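Side-chain contacts in possible substrate binding protein of ABC transporter system (Rhodopseudomonas palustris, PDB 3N0X), which probably binds branched-chain amino acids or related ligands in the periplasm and delivers them to an ABC transporter for uptake: residues Ala160-Leu165 with Ala173-Val178; Asp259-Pro264 with Ser338-Lys343. One frame throughout, in Å; residues are numbered along the deposited sequence. Where two conformers were deposited one is given.

Contact 1. Residues Ala160-Leu165 with Ala173-Val178; sequences AFKEAL and ATEEYV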
loop_
_atom_site.group_PDB
_atom_site.type_symbol
_atom_site.label_atom_id
_atom_site.label_comp_id
_atom_site.label_asym_id
_atom_site.label_seq_id
_atom_site.Cartn_x
_atom_site.Cartn_y
_atom_site.Cartn_z
ATOM N N ALA A 160 -14.551 -1.637 5.725
ATOM C CA ALA A 160 -14.054 -0.317 5.290
ATOM C C ALA A 160 -14.649 0.105 3.936
ATOM O O ALA A 160 -15.062 1.252 3.723
ATOM C CB ALA A 160 -12.531 -0.311 5.253
ATOM N N PHE A 161 -14.680 -0.861 3.019
ATOM C CA PHE A 161 -15.284 -0.667 1.712
ATOM C C PHE A 161 -16.746 -0.246 1.853
ATOM O O PHE A 161 -17.174 0.700 1.188
ATOM C CB PHE A 161 -15.124 -1.993 0.910
ATOM C CG PHE A 161 -15.751 -2.008 -0.445
ATOM C CD1 PHE A 161 -17.067 -2.408 -0.619
ATOM C CD2 PHE A 161 -14.991 -1.687 -1.581
ATOM C CE1 PHE A 161 -17.631 -2.459 -1.892
ATOM C CE2 PHE A 161 -15.541 -1.775 -2.859
ATOM C CZ PHE A 161 -16.885 -2.126 -3.015
ATOM N N LYS A 162 -17.508 -0.988 2.682
ATOM C CA LYS A 162 -18.962 -0.792 2.876
ATOM C C LYS A 162 -19.257 0.593 3.440
ATOM O O LYS A 162 -20.141 1.285 2.977
ATOM C CB LYS A 162 -19.503 -1.882 3.802
ATOM C CG LYS A 162 -20.956 -1.771 4.232
ATOM C CD LYS A 162 -21.249 -3.009 5.082
ATOM C CE LYS A 162 -22.700 -3.120 5.499
ATOM N NZ LYS A 162 -22.861 -4.417 6.227
ATOM N N GLU A 163 -18.462 1.018 4.397
ATOM C CA GLU A 163 -18.669 2.339 4.969
ATOM C C GLU A 163 -18.412 3.441 3.930
ATOM O O GLU A 163 -19.208 4.389 3.830
ATOM C CB GLU A 163 -17.856 2.493 6.249
ATOM C CG GLU A 163 -17.955 3.861 6.916
ATOM C CD GLU A 163 -19.361 4.252 7.388
ATOM O OE1 GLU A 163 -20.215 3.370 7.654
ATOM O OE2 GLU A 163 -19.599 5.474 7.511
ATOM N N ALA A 164 -17.319 3.344 3.149
ATOM C CA ALA A 164 -17.082 4.314 2.085
ATOM C C ALA A 164 -18.142 4.292 0.986
ATOM O O ALA A 164 -18.492 5.321 0.400
ATOM C CB ALA A 164 -15.663 4.109 1.470
ATOM N N LEU A 165 -18.616 3.091 0.669
ATOM C CA LEU A 165 -19.563 2.919 -0.404
ATOM C C LEU A 165 -20.859 3.634 -0.100
ATOM O O LEU A 165 -21.532 4.097 -1.025
ATOM C CB LEU A 165 -19.815 1.445 -0.670
ATOM C CG LEU A 165 -20.482 1.158 -2.023
ATOM C CD1 LEU A 165 -19.396 1.207 -3.129
ATOM C CD2 LEU A 165 -21.207 -0.225 -1.986
ATOM N N ALA A 173 -25.590 -5.147 -2.195
ATOM C CA ALA A 173 -26.660 -6.142 -2.164
ATOM C C ALA A 173 -26.393 -7.286 -1.192
ATOM O O ALA A 173 -27.311 -7.808 -0.553
ATOM C CB ALA A 173 -26.837 -6.730 -3.546
ATOM N N THR A 174 -25.144 -7.738 -1.128
ATOM C CA THR A 174 -24.817 -8.931 -0.293
ATOM C C THR A 174 -23.326 -8.990 -0.070
ATOM O O THR A 174 -22.559 -8.393 -0.840
ATOM C CB THR A 174 -25.297 -10.259 -0.911
ATOM O OG1 THR A 174 -25.272 -11.270 0.107
ATOM C CG2 THR A 174 -24.441 -10.708 -2.130
ATOM N N GLU A 175 -22.939 -9.669 1.014
ATOM C CA GLU A 175 -21.542 -9.924 1.391
ATOM C C GLU A 175 -21.388 -11.407 1.608
ATOM O O GLU A 175 -22.174 -12.016 2.363
ATOM C CB GLU A 175 -21.186 -9.185 2.679
ATOM C CG GLU A 175 -21.358 -7.704 2.704
ATOM C CD GLU A 175 -21.317 -7.160 4.120
ATOM O OE1 GLU A 175 -20.383 -7.478 4.918
ATOM O OE2 GLU A 175 -22.291 -6.458 4.475
ATOM N N GLU A 176 -20.454 -12.020 0.890
ATOM C CA GLU A 176 -20.151 -13.426 1.071
ATOM C C GLU A 176 -18.763 -13.570 1.677
ATOM O O GLU A 176 -17.777 -12.964 1.184
ATOM C CB GLU A 176 -20.216 -14.174 -0.268
ATOM C CG GLU A 176 -21.595 -14.323 -0.790
ATOM C CD GLU A 176 -22.341 -15.480 -0.096
ATOM O OE1 GLU A 176 -21.686 -16.327 0.597
ATOM O OE2 GLU A 176 -23.560 -15.597 -0.299
ATOM N N TYR A 177 -18.667 -14.419 2.702
ATOM C CA TYR A 177 -17.395 -14.740 3.370
ATOM C C TYR A 177 -17.199 -16.236 3.336
ATOM O O TYR A 177 -18.051 -16.964 3.810
ATOM C CB TYR A 177 -17.380 -14.236 4.818
ATOM C CG TYR A 177 -17.545 -12.755 4.929
ATOM C CD1 TYR A 177 -16.484 -11.896 4.697
ATOM C CD2 TYR A 177 -18.803 -12.194 5.188
ATOM C CE1 TYR A 177 -16.638 -10.525 4.761
ATOM C CE2 TYR A 177 -18.981 -10.804 5.214
ATOM C CZ TYR A 177 -17.887 -9.981 5.008
ATOM O OH TYR A 177 -18.043 -8.588 5.035
ATOM N N VAL A 178 -16.095 -16.674 2.751
ATOM C CA VAL A 178 -15.848 -18.108 2.584
ATOM C C VAL A 178 -14.544 -18.471 3.262
ATOM O O VAL A 178 -13.709 -17.604 3.534
ATOM C CB VAL A 178 -15.822 -18.501 1.079
ATOM C CG1 VAL A 178 -17.156 -18.121 0.421
ATOM C CG2 VAL A 178 -14.650 -17.862 0.352
#

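Contact 2. Residues Asp259-Pro264 with Ser338-Lys343; sequences DIPKNP and SMYHFK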
loop_
_atom_site.group_PDB
_atom_site.type_symbol
_atom_site.label_atom_id
_atom_site.label_comp_id
_atom_site.label_asym_id
_atom_site.label_seq_id
_atom_site.Cartn_x
_atom_site.Cartn_y
_atom_site.Cartn_z
ATOM N N ASP A 259 3.142 3.742 -14.812
ATOM C CA ASP A 259 2.838 4.650 -15.918
ATOM C C ASP A 259 1.694 5.580 -15.592
ATOM O O ASP A 259 1.347 6.419 -16.410
ATOM C CB ASP A 259 2.534 3.871 -17.214
ATOM C CG ASP A 259 2.747 4.711 -18.494
ATOM O OD1 ASP A 259 3.754 5.434 -18.576
ATOM O OD2 ASP A 259 1.926 4.604 -19.440
ATOM N N ILE A 260 1.099 5.474 -14.389
ATOM C CA ILE A 260 0.003 6.388 -14.058
ATOM C C ILE A 260 0.417 7.784 -13.543
ATOM O O ILE A 260 0.007 8.800 -14.113
ATOM C CB ILE A 260 -1.063 5.740 -13.141
ATOM C CG1 ILE A 260 -1.832 4.656 -13.918
ATOM C CG2 ILE A 260 -2.056 6.762 -12.599
ATOM C CD1 ILE A 260 -2.911 3.964 -13.088
ATOM N N PRO A 261 1.237 7.874 -12.480
ATOM C CA PRO A 261 1.481 9.221 -11.953
ATOM C C PRO A 261 2.385 10.021 -12.876
ATOM O O PRO A 261 3.425 9.517 -13.337
ATOM C CB PRO A 261 2.196 8.976 -10.619
ATOM C CG PRO A 261 1.864 7.499 -10.281
ATOM C CD PRO A 261 1.819 6.836 -11.612
ATOM N N LYS A 262 1.956 11.259 -13.140
ATOM C CA LYS A 262 2.663 12.189 -13.994
ATOM C C LYS A 262 3.120 13.365 -13.143
ATOM O O LYS A 262 2.366 14.301 -12.798
ATOM C CB LYS A 262 1.764 12.644 -15.157
ATOM C CG LYS A 262 1.201 11.534 -15.999
ATOM C CD LYS A 262 2.246 10.669 -16.604
ATOM C CE LYS A 262 1.654 9.523 -17.388
ATOM N NZ LYS A 262 2.691 8.566 -17.863
ATOM N N ASN A 263 4.356 13.259 -12.703
ATOM C CA ASN A 263 4.977 14.282 -11.912
ATOM C C ASN A 263 6.495 14.089 -12.067
ATOM O O ASN A 263 6.932 13.030 -12.496
ATOM C CB ASN A 263 4.522 14.228 -10.460
ATOM C CG ASN A 263 4.915 12.930 -9.769
ATOM O OD1 ASN A 263 6.109 12.678 -9.532
ATOM N ND2 ASN A 263 3.928 12.101 -9.480
ATOM N N PRO A 264 7.282 15.123 -11.757
ATOM C CA PRO A 264 8.711 15.079 -12.019
ATOM C C PRO A 264 9.439 13.954 -11.289
ATOM O O PRO A 264 10.420 13.447 -11.786
ATOM C CB PRO A 264 9.196 16.443 -11.527
ATOM C CG PRO A 264 8.041 17.344 -11.745
ATOM C CD PRO A 264 6.833 16.488 -11.425
ATOM N N SER A 338 -2.780 9.996 -2.590
ATOM C CA SER A 338 -3.622 9.632 -3.711
ATOM C C SER A 338 -3.684 8.148 -3.871
ATOM O O SER A 338 -2.780 7.461 -3.461
ATOM C CB SER A 338 -3.052 10.232 -5.020
ATOM O OG SER A 338 -3.112 11.633 -5.046
HETATM N N MSE A 339 -4.741 7.686 -4.527
HETATM C CA MSE A 339 -4.846 6.305 -4.992
HETATM C C MSE A 339 -5.420 6.384 -6.427
HETATM O O MSE A 339 -5.907 7.439 -6.843
HETATM C CB MSE A 339 -5.759 5.494 -4.058
HETATM C CG MSE A 339 -5.291 5.509 -2.578
HETATM SE SE MSE A 339 -3.755 4.458 -2.174
HETATM C CE MSE A 339 -4.648 2.777 -2.315
ATOM N N TYR A 340 -5.319 5.291 -7.188
ATOM C CA TYR A 340 -5.580 5.364 -8.642
ATOM C C TYR A 340 -6.684 4.426 -9.090
ATOM O O TYR A 340 -6.579 3.222 -8.919
ATOM C CB TYR A 340 -4.292 5.086 -9.436
ATOM C CG TYR A 340 -3.167 5.992 -8.970
ATOM C CD1 TYR A 340 -3.168 7.333 -9.300
ATOM C CD2 TYR A 340 -2.143 5.497 -8.160
ATOM C CE1 TYR A 340 -2.160 8.183 -8.850
ATOM C CE2 TYR A 340 -1.152 6.337 -7.697
ATOM C CZ TYR A 340 -1.142 7.657 -8.044
ATOM O OH TYR A 340 -0.142 8.530 -7.565
ATOM N N HIS A 341 -7.751 4.987 -9.612
ATOM C CA HIS A 341 -8.819 4.244 -10.244
ATOM C C HIS A 341 -8.322 3.905 -11.646
ATOM O O HIS A 341 -8.035 4.789 -12.442
ATOM C CB HIS A 341 -10.084 5.133 -10.305
ATOM C CG HIS A 341 -11.274 4.527 -11.010
ATOM N ND1 HIS A 341 -12.444 5.247 -11.154
ATOM C CD2 HIS A 341 -11.475 3.333 -11.635
ATOM C CE1 HIS A 341 -13.325 4.508 -11.815
ATOM N NE2 HIS A 341 -12.779 3.332 -12.101
ATOM N N PHE A 342 -8.252 2.604 -11.929
ATOM C CA PHE A 342 -7.665 2.064 -13.191
ATOM C C PHE A 342 -8.693 1.254 -13.949
ATOM O O PHE A 342 -9.738 0.875 -13.413
ATOM C CB PHE A 342 -6.443 1.168 -12.915
ATOM C CG PHE A 342 -6.789 -0.088 -12.179
ATOM C CD1 PHE A 342 -7.267 -1.220 -12.840
ATOM C CD2 PHE A 342 -6.646 -0.156 -10.786
ATOM C CE1 PHE A 342 -7.634 -2.346 -12.148
ATOM C CE2 PHE A 342 -6.981 -1.319 -10.081
ATOM C CZ PHE A 342 -7.485 -2.424 -10.770
ATOM N N LYS A 343 -8.385 1.008 -15.236
ATOM C CA LYS A 343 -9.119 0.081 -16.078
ATOM C C LYS A 343 -8.077 -0.816 -16.769
ATOM O O LYS A 343 -7.063 -0.305 -17.318
ATOM C CB LYS A 343 -9.978 0.816 -17.103
ATOM C CG LYS A 343 -10.904 -0.089 -17.929
ATOM C CD LYS A 343 -11.876 0.711 -18.824
ATOM C CE LYS A 343 -12.965 -0.194 -19.366
ATOM N NZ LYS A 343 -13.920 -0.662 -18.291
#

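Contact 1. Residues Ala160-Leu165 with Ala173-Val178
Lys-162 reaches from its helix to Glu-175 on the following strand, and the salt bridge between them is the one direct link across the gap. With CG anti to the backbone N (chi1 174°) and every later torsion also extended, the lysine spends its full length on bringing NZ to 2.7 Å from Glu-175 OE2. The two side chains cross at about a right angle. NZ comes to the syn side of OE2, 20° out of the carboxylate plane. The other oxygen, OE1, uses its anti lone pair to accept a hydrogen bond from Tyr-177 OH, 2.6 Å away, and lies in the plane of the tyrosine ring at its edge. One carboxylate is thus held at both oxygens, which limits its rotation. A glutamine in place of Glu-175 would probably leave the ammonium of Lys-162 without its opposite charge. Long, charged chains suit this surface position, where backbones 9.6 Å apart at CA of Lys-162 and CA of Glu-175 must be spanned. The Tyr-177 ring also makes a cation-pi contact with Arg-155. Helix 152-165 and edge strand 171-178 belong to a beta-alpha-beta unit whose first strand, 142-149, pairs in parallel with 171-178.

Contact 2. Residues Asp259-Pro264 with Ser338-Lys343
Apolar packing against the ring of Tyr-340 joins the loop to the strand, with Ile-260 and Pro-261 as its two partners. CG2 of Ile-260 makes the closer approach to the ring carbons, 3.5 Å from Tyr-340 CD1, and also lies near CG and CE1. This methyl stands anti to the backbone N while CG1 stands anti to the carbonyl carbon (chi1 -69°), a setting that sends CG2 to the ring and lets CD1 pass near Tyr-340 CB. Isoleucine and tyrosine slide past each other in opposite directions, and the branched chain offers two methyls along the length of the aromatic side chain. Pro-261 serves the phenol end: its CG lies 3.8 Å from Tyr-340 CZ, and the two side chains cross at about a right angle. Both neighbours approach the ring obliquely. A stiff proline ring suits this buried place because it presents carbon surface at little conformational cost.

Polar bonds within the loop are separate from this packing. NZ of Lys-262 gives a hydrogen bond to Asp-259 O at 2.9 Å, from above the carbonyl plane. The bond joins the lysine side chain back to the backbone three residues earlier in the same loop. Asn-263 occupies the N-cap position of the next helix, its OD1 accepting from Asn-266 N, a task for which its short amide is well suited.

Strand 335-345 is flanked by antiparallel strands: Tyr-340 pairs through its backbone with Thr-254, and His-341 with Arg-359. The loop leaves strand 251-254, runs past the tyrosine and enters helix 264-277, while Met-339 (present as selenomethionine) and His-341 pack on helix 126-137.

How the contacts relate
From the N terminus, contact 1 comes first: it closes a short loop, with seven residues between its segments, inside the unit of strand 142-149, helix 152-165 and strand 171-178. Contact 2 opens only later in the chain and closes a much longer loop, whose 73 intervening residues include helices 264-277, 283-302 and 307-314. The two are in series, neither nesting nor crossing. Their centres lie 25 Å apart and their nearest atoms about 11 Å, without touching. Contact 1 ties a helix to the edge of the parallel sheet, whereas contact 2 ties a connecting loop to the antiparallel sheet. Helix 126-137 lies between them in structure, packing against helix 152-165 and strand 335-345.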